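Local coordinates for ABC transporter substrate binding protein (Ribose) (Agrobacterium vitis S4, PDB 4WT7), which probably binds a sugar or sugar alcohol for uptake by an ABC transporter, and holds D-allitol in the cleft between its two lobes, at residues W135-D140 / V271-A276; T165-R170 / W223-I228. All coordinates share one frame; numbering follows the deposited sequence.

Contact 1 (W135-D140 / V271-A276); sequences WGIGKD and VAQQPA. With X9X (D-allitol), chain C.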
ATOM      1  N   TRP A 135       6.526   9.615   1.251  1.00  8.22           N
ATOM      2  CA  TRP A 135       7.883  10.097   1.110  1.00  8.32           C
ATOM      3  C   TRP A 135       8.716   9.656   2.315  1.00  8.42           C
ATOM      4  O   TRP A 135       9.839   9.142   2.159  1.00  8.54           O
ATOM      5  CB  TRP A 135       7.854  11.599   0.943  1.00  8.29           C
ATOM      6  CG  TRP A 135       7.189  11.997  -0.351  1.00  8.22           C
ATOM      7  CD1 TRP A 135       7.794  12.069  -1.567  1.00  8.26           C
ATOM      8  CD2 TRP A 135       5.814  12.357  -0.567  1.00  8.11           C
ATOM      9  NE1 TRP A 135       6.911  12.463  -2.506  1.00  8.18           N
ATOM     10  CE2 TRP A 135       5.677  12.659  -1.926  1.00  8.08           C
ATOM     11  CE3 TRP A 135       4.692  12.496   0.271  1.00  8.05           C
ATOM     12  CZ2 TRP A 135       4.451  13.041  -2.510  1.00  8.00           C
ATOM     13  CZ3 TRP A 135       3.471  12.888  -0.302  1.00  7.97           C
ATOM     14  CH2 TRP A 135       3.366  13.155  -1.679  1.00  7.95           C
ATOM     15  N   GLY A 136       8.134   9.818   3.499  1.00  8.39           N
ATOM     16  CA  GLY A 136       8.748   9.379   4.758  1.00  8.48           C
ATOM     17  C   GLY A 136       8.957   7.874   4.738  1.00  8.53           C
ATOM     18  O   GLY A 136      10.060   7.412   4.988  1.00  8.67           O
ATOM     19  N   ILE A 137       7.898   7.118   4.431  1.00  8.45           N
ATOM     20  CA  ILE A 137       7.995   5.669   4.346  1.00  8.52           C
ATOM     21  C   ILE A 137       9.122   5.230   3.412  1.00  8.64           C
ATOM     22  O   ILE A 137       9.982   4.415   3.770  1.00  8.77           O
ATOM     23  CB  ILE A 137       6.682   5.066   3.845  1.00  8.43           C
ATOM     24  CG1 ILE A 137       5.680   5.011   5.000  1.00  8.38           C
ATOM     25  CG2 ILE A 137       6.906   3.640   3.305  1.00  8.53           C
ATOM     26  CD1 ILE A 137       4.354   4.409   4.621  1.00  8.32           C
ATOM     27  N   GLY A 138       9.105   5.758   2.197  1.00  8.60           N
ATOM     28  CA  GLY A 138      10.001   5.255   1.184  1.00  8.72           C
ATOM     29  C   GLY A 138      11.420   5.609   1.517  1.00  8.86           C
ATOM     30  O   GLY A 138      12.313   4.785   1.331  1.00  9.02           O
ATOM     31  N   LYS A 139      11.643   6.813   2.040  1.00  9.44           N
ATOM     32  CA  LYS A 139      13.002   7.210   2.423  1.00 12.54           C
ATOM     33  C   LYS A 139      13.530   6.396   3.636  1.00 10.83           C
ATOM     34  O   LYS A 139      14.702   5.975   3.695  1.00 10.79           O
ATOM     35  CB  LYS A 139      13.012   8.720   2.735  1.00 13.66           C
ATOM     36  CG  LYS A 139      14.003   9.102   3.827  1.00 15.60           C
ATOM     37  CD  LYS A 139      13.624  10.379   4.516  1.00 13.37           C
ATOM     38  CE  LYS A 139      12.750  10.151   5.712  1.00 10.90           C
ATOM     39  NZ  LYS A 139      13.490  10.513   6.946  1.00 11.12           N
ATOM     40  N   ASP A 140      12.675   6.214   4.629  1.00  9.55           N
ATOM     41  CA  ASP A 140      13.059   5.475   5.792  1.00  9.42           C
ATOM     42  C   ASP A 140      13.404   4.032   5.428  1.00 10.66           C
ATOM     43  O   ASP A 140      14.373   3.487   5.936  1.00  9.71           O
ATOM     44  CB  ASP A 140      11.941   5.491   6.845  1.00 11.98           C
ATOM     45  CG  ASP A 140      11.791   6.845   7.544  1.00 10.13           C
ATOM     46  OD1 ASP A 140      12.745   7.663   7.573  1.00  9.38           O
ATOM     47  OD2 ASP A 140      10.690   7.082   8.062  1.00 10.67           O
ATOM     48  N   VAL A 271       7.755  -1.453   6.861  1.00 10.60           N
ATOM     49  CA  VAL A 271       7.125  -0.258   7.439  1.00 10.25           C
ATOM     50  C   VAL A 271       5.622  -0.501   7.627  1.00 10.04           C
ATOM     51  O   VAL A 271       4.849  -0.629   6.664  1.00  9.89           O
ATOM     52  CB  VAL A 271       7.366   1.010   6.580  1.00 10.01           C
ATOM     53  CG1 VAL A 271       6.750   2.216   7.278  1.00  9.74           C
ATOM     54  CG2 VAL A 271       8.887   1.238   6.337  1.00 10.32           C
ATOM     55  N   ALA A 272       5.204  -0.557   8.878  1.00 10.09           N
ATOM     56  CA  ALA A 272       3.812  -0.836   9.163  1.00 10.41           C
ATOM     57  C   ALA A 272       2.975   0.397   8.867  1.00 11.29           C
ATOM     58  O   ALA A 272       3.333   1.536   9.252  1.00  9.67           O
ATOM     59  CB  ALA A 272       3.631  -1.266  10.580  1.00 10.34           C
ATOM     60  N   GLN A 273       1.876   0.141   8.185  1.00 11.80           N
ATOM     61  CA  GLN A 273       0.813   1.114   8.007  1.00  9.21           C
ATOM     62  C   GLN A 273      -0.351   0.812   8.915  1.00 11.03           C
ATOM     63  O   GLN A 273      -0.357  -0.209   9.628  1.00 10.63           O
ATOM     64  CB  GLN A 273       0.325   1.058   6.571  1.00  9.11           C
ATOM     65  CG  GLN A 273       1.358   1.498   5.589  1.00  9.05           C
ATOM     66  CD  GLN A 273       0.741   1.900   4.238  1.00 10.92           C
ATOM     67  OE1 GLN A 273       0.317   3.035   4.060  1.00 10.90           O
ATOM     68  NE2 GLN A 273       0.663   0.955   3.313  1.00  9.28           N
ATOM     69  N   GLN A 274      -1.348   1.695   8.864  1.00  9.55           N
ATOM     70  CA  GLN A 274      -2.540   1.616   9.710  1.00  9.25           C
ATOM     71  C   GLN A 274      -3.795   1.700   8.828  1.00  9.17           C
ATOM     72  O   GLN A 274      -4.469   2.742   8.772  1.00  9.00           O
ATOM     73  CB  GLN A 274      -2.523   2.748  10.715  1.00  9.19           C
ATOM     74  CG  GLN A 274      -1.276   2.759  11.580  1.00  9.33           C
ATOM     75  CD  GLN A 274      -1.410   3.673  12.813  1.00 12.37           C
ATOM     76  OE1 GLN A 274      -2.071   3.307  13.793  1.00  9.73           O
ATOM     77  NE2 GLN A 274      -0.746   4.837  12.787  1.00  9.32           N
ATOM     78  N   PRO A 275      -4.087   0.617   8.113  1.00  9.36           N
ATOM     79  CA  PRO A 275      -5.193   0.628   7.153  1.00  9.87           C
ATOM     80  C   PRO A 275      -6.566   0.811   7.813  1.00  9.52           C
ATOM     81  O   PRO A 275      -7.418   1.532   7.291  1.00  9.42           O
ATOM     82  CB  PRO A 275      -5.056  -0.723   6.446  1.00 10.98           C
ATOM     83  CG  PRO A 275      -4.150  -1.570   7.381  1.00 10.73           C
ATOM     84  CD  PRO A 275      -3.216  -0.563   7.936  1.00  9.59           C
ATOM     85  N   ALA A 276      -6.806   0.196   8.952  1.00  9.85           N
ATOM     86  CA  ALA A 276      -8.098   0.447   9.576  1.00 11.02           C
ATOM     87  C   ALA A 276      -8.223   1.954   9.923  1.00  9.94           C
ATOM     88  O   ALA A 276      -9.261   2.574   9.658  1.00  9.72           O
ATOM     89  CB  ALA A 276      -8.312  -0.449  10.768  1.00 10.48           C
TER
HETATM   90  OAA X9X C 401      -1.309  -1.451  -4.757  1.00 12.22           O
HETATM   91  CAG X9X C 401      -0.737  -2.484  -4.039  1.00  5.73           C
HETATM   92  CAI X9X C 401      -0.462  -2.274  -2.586  1.00  5.41           C
HETATM   93  OAC X9X C 401       0.609  -1.385  -2.375  1.00  9.79           O
HETATM   94  CAK X9X C 401      -1.715  -1.914  -1.841  1.00  1.73           C
HETATM   95  OAE X9X C 401      -2.626  -2.893  -2.161  1.00 10.31           O
HETATM   96  CAL X9X C 401      -1.517  -1.992  -0.326  1.00 12.27           C
HETATM   97  OAF X9X C 401      -1.057  -3.241   0.060  1.00  9.48           O
HETATM   98  CAJ X9X C 401      -0.707  -0.885   0.319  1.00  8.59           C
HETATM   99  OAD X9X C 401       0.664  -1.066   0.233  1.00 10.55           O
HETATM  100  CAH X9X C 401      -1.073   0.525  -0.097  1.00  7.04           C
HETATM  101  OAB X9X C 401      -0.848   1.520   0.879  1.00 10.03           O
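Ile-137 touches Gln-273 on its aliphatic stem, while the amide at the end of that same side chain holds the bound D-allitol; the apolar contact thus merges directly into the ligand site. Both segments belong to the hinge side of a two-lobed periplasmic binding protein of type I topology. Helix 134-148 follows the first crossing, out of the lobe that holds strand 129-131, and residues 273-274 carry the chain back from strand 267-272 to helix 275-290, with Gln-274 as its N-cap. The two segments approach most closely at Ile-137 and Val-271, whose CA atoms lie 6.7 Å apart, and together they bury only 160 Å².

The apolar part is a crossing of branched chains. CG1 of Ile-137 meets CG1 of Val-271 at 3.8 Å, while Ile-137 CD1 passes the same methyl and ends 4.3 Å from Gln-273 CG. Because chi2 of Ile-137 is fully extended (-179°), CD1 projects past the valine and comes up alongside the glutamine stem. Val-250 and Ala-303 also pack on Ile-137, so the isoleucine is enclosed in the core.

Gln-273 leaves its backbone with CB directed along the contact rather than at helix 134-148, but its chain runs extended beyond CG and brings the amide up to the ligand. Each polar atom of that amide has a partner: OE1 accepts from Ser-132 OG, and NE2 donates to Asp-251 OD1 as well as to the sugar alcohol. Three bonds hold the amide's rotation, and the carboxylate of Asp-251, an acceptor, marks which end is the nitrogen. The bond to the ligand is nearly straight: Gln-273 NE2 lies 2.9 Å from allitol OAB, with an N-H...O angle of 170°.

Contact 2 (T165-R170 / W223-I228); sequences TPCAIR and WSAWDI. With X9X (D-allitol), chain C.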
ATOM      1  N   THR A 165      -0.422   5.422  -6.643  1.00  7.19           N
ATOM      2  CA  THR A 165       0.279   6.526  -5.978  1.00  7.06           C
ATOM      3  C   THR A 165       1.263   6.161  -4.869  1.00  7.08           C
ATOM      4  O   THR A 165       2.404   6.563  -4.958  1.00  7.18           O
ATOM      5  CB  THR A 165      -0.693   7.592  -5.462  1.00  6.86           C
ATOM      6  OG1 THR A 165      -1.620   7.899  -6.507  1.00  7.03           O
ATOM      7  CG2 THR A 165       0.050   8.843  -5.075  1.00  6.80           C
ATOM      8  N   PRO A 166       0.841   5.444  -3.809  1.00  7.03           N
ATOM      9  CA  PRO A 166       1.812   5.209  -2.725  1.00  7.10           C
ATOM     10  C   PRO A 166       3.009   4.348  -3.125  1.00  7.38           C
ATOM     11  O   PRO A 166       4.116   4.580  -2.646  1.00  7.51           O
ATOM     12  CB  PRO A 166       0.995   4.486  -1.644  1.00  7.06           C
ATOM     13  CG  PRO A 166      -0.222   4.005  -2.319  1.00  7.02           C
ATOM     14  CD  PRO A 166      -0.505   4.995  -3.431  1.00  6.93           C
ATOM     15  N   CYS A 167       2.804   3.396  -4.025  1.00  7.94           N
ATOM     16  CA  CYS A 167       3.922   2.600  -4.527  1.00  8.26           C
ATOM     17  C   CYS A 167       4.894   3.405  -5.402  1.00  8.38           C
ATOM     18  O   CYS A 167       6.118   3.196  -5.331  1.00  8.64           O
ATOM     19  CB  CYS A 167       3.409   1.402  -5.316  1.00  8.44           C
ATOM     20  SG  CYS A 167       2.115   0.496  -4.466  1.00  8.95           S
ATOM     21  N   ALA A 168       4.358   4.288  -6.249  1.00  7.84           N
ATOM     22  CA  ALA A 168       5.210   5.144  -7.064  1.00  7.97           C
ATOM     23  C   ALA A 168       6.094   5.963  -6.142  1.00  7.93           C
ATOM     24  O   ALA A 168       7.290   6.115  -6.355  1.00  8.18           O
ATOM     25  CB  ALA A 168       4.368   6.080  -7.923  1.00  7.85           C
ATOM     26  N   ILE A 169       5.494   6.522  -5.104  1.00  7.66           N
ATOM     27  CA  ILE A 169       6.283   7.381  -4.212  1.00  7.66           C
ATOM     28  C   ILE A 169       7.360   6.553  -3.512  1.00  7.92           C
ATOM     29  O   ILE A 169       8.509   7.003  -3.353  1.00  8.12           O
ATOM     30  CB  ILE A 169       5.373   8.122  -3.193  1.00  7.37           C
ATOM     31  CG1 ILE A 169       4.356   9.015  -3.935  1.00  7.18           C
ATOM     32  CG2 ILE A 169       6.193   8.938  -2.167  1.00  7.42           C
ATOM     33  CD1 ILE A 169       3.253   9.586  -2.940  1.00  7.84           C
ATOM     34  N   ARG A 170       7.000   5.353  -3.065  1.00  7.97           N
ATOM     35  CA  ARG A 170       7.961   4.529  -2.351  1.00  8.27           C
ATOM     36  C   ARG A 170       9.123   4.185  -3.277  1.00  8.64           C
ATOM     37  O   ARG A 170      10.279   4.250  -2.872  1.00  8.92           O
ATOM     38  CB  ARG A 170       7.304   3.247  -1.810  1.00  8.31           C
ATOM     39  CG  ARG A 170       6.358   3.483  -0.617  1.00  8.07           C
ATOM     40  CD  ARG A 170       5.330   2.386  -0.454  1.00  8.04           C
ATOM     41  NE  ARG A 170       4.166   2.850   0.294  1.00  7.76           N
ATOM     42  CZ  ARG A 170       3.030   2.167   0.442  1.00  7.68           C
ATOM     43  NH1 ARG A 170       2.872   0.956  -0.084  1.00  7.85           N
ATOM     44  NH2 ARG A 170       2.041   2.713   1.085  1.00  7.47           N
ATOM     45  N   TRP A 223      13.751  -5.567  -2.514  1.00 14.15           N
ATOM     46  CA  TRP A 223      12.863  -4.482  -2.133  1.00 13.44           C
ATOM     47  C   TRP A 223      11.528  -4.639  -2.832  1.00 13.24           C
ATOM     48  O   TRP A 223      11.471  -5.037  -3.999  1.00 13.63           O
ATOM     49  CB  TRP A 223      13.489  -3.158  -2.562  1.00 13.37           C
ATOM     50  CG  TRP A 223      12.668  -1.898  -2.256  1.00 12.72           C
ATOM     51  CD1 TRP A 223      12.840  -1.060  -1.193  1.00 12.39           C
ATOM     52  CD2 TRP A 223      11.578  -1.350  -3.021  1.00 12.41           C
ATOM     53  NE1 TRP A 223      11.936  -0.025  -1.247  1.00 11.91           N
ATOM     54  CE2 TRP A 223      11.142  -0.181  -2.351  1.00 11.89           C
ATOM     55  CE3 TRP A 223      10.923  -1.729  -4.198  1.00 12.59           C
ATOM     56  CZ2 TRP A 223      10.086   0.615  -2.827  1.00 11.54           C
ATOM     57  CZ3 TRP A 223       9.879  -0.963  -4.662  1.00 12.24           C
ATOM     58  CH2 TRP A 223       9.470   0.206  -3.982  1.00 11.71           C
ATOM     59  N   SER A 224      10.466  -4.286  -2.120  1.00 13.51           N
ATOM     60  CA  SER A 224       9.121  -4.272  -2.662  1.00 12.47           C
ATOM     61  C   SER A 224       8.391  -3.099  -2.042  1.00 11.83           C
ATOM     62  O   SER A 224       8.731  -2.673  -0.941  1.00 13.42           O
ATOM     63  CB  SER A 224       8.421  -5.567  -2.270  1.00 13.54           C
ATOM     64  OG  SER A 224       9.213  -6.664  -2.684  1.00 17.36           O
ATOM     65  N   ALA A 225       7.343  -2.630  -2.707  1.00 11.61           N
ATOM     66  CA  ALA A 225       6.646  -1.417  -2.274  1.00 11.07           C
ATOM     67  C   ALA A 225       5.572  -1.731  -1.228  1.00 10.77           C
ATOM     68  O   ALA A 225       5.054  -0.826  -0.552  1.00 10.35           O
ATOM     69  CB  ALA A 225       6.033  -0.702  -3.491  1.00 11.04           C
ATOM     70  N   TRP A 226       5.245  -3.020  -1.112  1.00 11.07           N
ATOM     71  CA  TRP A 226       4.314  -3.529  -0.128  1.00 10.95           C
ATOM     72  C   TRP A 226       4.785  -4.940   0.220  1.00 11.44           C
ATOM     73  O   TRP A 226       5.626  -5.484  -0.466  1.00 11.84           O
ATOM     74  CB  TRP A 226       2.875  -3.514  -0.641  1.00 10.88           C
ATOM     75  CG  TRP A 226       2.673  -4.286  -1.897  1.00 11.35           C
ATOM     76  CD1 TRP A 226       3.295  -4.081  -3.102  1.00 11.58           C
ATOM     77  CD2 TRP A 226       1.770  -5.360  -2.091  1.00 11.73           C
ATOM     78  NE1 TRP A 226       2.852  -4.993  -4.032  1.00 12.09           N
ATOM     79  CE2 TRP A 226       1.905  -5.785  -3.443  1.00 12.20           C
ATOM     80  CE3 TRP A 226       0.852  -6.005  -1.282  1.00 11.81           C
ATOM     81  CZ2 TRP A 226       1.164  -6.853  -3.968  1.00 12.75           C
ATOM     82  CZ3 TRP A 226       0.116  -7.047  -1.803  1.00 12.34           C
ATOM     83  CH2 TRP A 226       0.277  -7.465  -3.126  1.00 12.81           C
ATOM     84  N   ASP A 227       4.214  -5.555   1.239  1.00 11.47           N
ATOM     85  CA  ASP A 227       4.927  -6.646   1.905  1.00 11.90           C
ATOM     86  C   ASP A 227       4.513  -8.086   1.548  1.00 12.49           C
ATOM     87  O   ASP A 227       5.162  -9.027   1.974  1.00 12.93           O
ATOM     88  CB  ASP A 227       5.010  -6.388   3.415  1.00 11.69           C
ATOM     89  CG  ASP A 227       3.681  -6.584   4.155  1.00 11.61           C
ATOM     90  OD1 ASP A 227       2.647  -6.873   3.509  1.00 11.68           O
ATOM     91  OD2 ASP A 227       3.715  -6.440   5.409  1.00 11.53           O
ATOM     92  N   ILE A 228       3.478  -8.254   0.725  1.00 12.58           N
ATOM     93  CA  ILE A 228       3.092  -9.585   0.296  1.00 13.24           C
ATOM     94  C   ILE A 228       4.088 -10.193  -0.703  1.00 14.15           C
ATOM     95  O   ILE A 228       4.428 -11.385  -0.571  1.00 15.05           O
ATOM     96  CB  ILE A 228       1.625  -9.590  -0.201  1.00 13.27           C
ATOM     97  CG1 ILE A 228       0.711  -9.057   0.921  1.00 12.84           C
ATOM     98  CG2 ILE A 228       1.182 -10.968  -0.603  1.00 14.04           C
ATOM     99  CD1 ILE A 228       0.944  -9.716   2.314  1.00 13.02           C
TER
HETATM  100  OAA X9X C 401      -1.309  -1.451  -4.757  1.00 12.22           O
HETATM  101  CAG X9X C 401      -0.737  -2.484  -4.039  1.00  5.73           C
HETATM  102  CAI X9X C 401      -0.462  -2.274  -2.586  1.00  5.41           C
HETATM  103  OAC X9X C 401       0.609  -1.385  -2.375  1.00  9.79           O
HETATM  104  CAK X9X C 401      -1.715  -1.914  -1.841  1.00  1.73           C
HETATM  105  OAE X9X C 401      -2.626  -2.893  -2.161  1.00 10.31           O
HETATM  106  CAL X9X C 401      -1.517  -1.992  -0.326  1.00 12.27           C
HETATM  107  OAF X9X C 401      -1.057  -3.241   0.060  1.00  9.48           O
HETATM  108  CAJ X9X C 401      -0.707  -0.885   0.319  1.00  8.59           C
HETATM  109  OAD X9X C 401       0.664  -1.066   0.233  1.00 10.55           O
HETATM  110  CAH X9X C 401      -1.073   0.525  -0.097  1.00  7.04           C
HETATM  111  OAB X9X C 401      -0.848   1.520   0.879  1.00 10.03           O
HETATM  112  O   HOH W   1      11.721   2.844  -0.519  1.00 15.72           O
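Arg-170 starts with CG anti to its carbonyl carbon (chi1 -72°) and then stays extended as far as NE, a course that sends the guanidinium from the helix past Ala-225 to the allitol. There NH1 serves two acceptors, Ala-225 O at 2.9 Å and, in the guanidinium plane, allitol OAD at 3.0 Å. The bond to the carbonyl is bent (144° at the hydrogen), its donor tilted from the carbonyl plane. NH2 donates to allitol OAB at 3.1 Å, and NE is taken by Asn-134, so bonds from all three nitrogens fix the group's rotation; CB of Pro-166 lies over one face.

In this type I binding-protein fold, the start of helix 165-178 meets the turn that follows Ser-224, where the C-terminal lobe lines the cleft. Cys-167 CB packs on Ala-225 CB at 3.8 Å, and SG of Cys-167 faces the ligand. Trp-226 lays one ring face against the sugar alcohol, with allitol CAI 3.7 Å above the ring plane, toward the rim. At the far end of the contact, Trp-223 CZ2 comes within 3.6 Å of Arg-170 O, and one water accepts from Trp-223 NE1 while donating to Arg-170 O.

In the fold
Contacts 1 and 2 have centres about 9 Å apart, and both draw on the mixed sheet of the C-terminal lobe: strand 267-272 contributes to contact 1 and strand 221-224 to contact 2, with strand 246-249 between them. Along the chain the order is 135-140, 165-170, 223-228, 271-276, so contact 2 falls wholly between the two halves of contact 1. Neighbouring helices 134-148 and 165-178 join them, Ile-137 CG2 lying 4.0 Å from Arg-170 CG. Their polar ends converge on one hydroxyl of D-allitol, with Gln-273 NE2 and Arg-170 NH2 3.2 Å apart. The ligand site is thereby tied both to a hinge crossing and to the lobe wall.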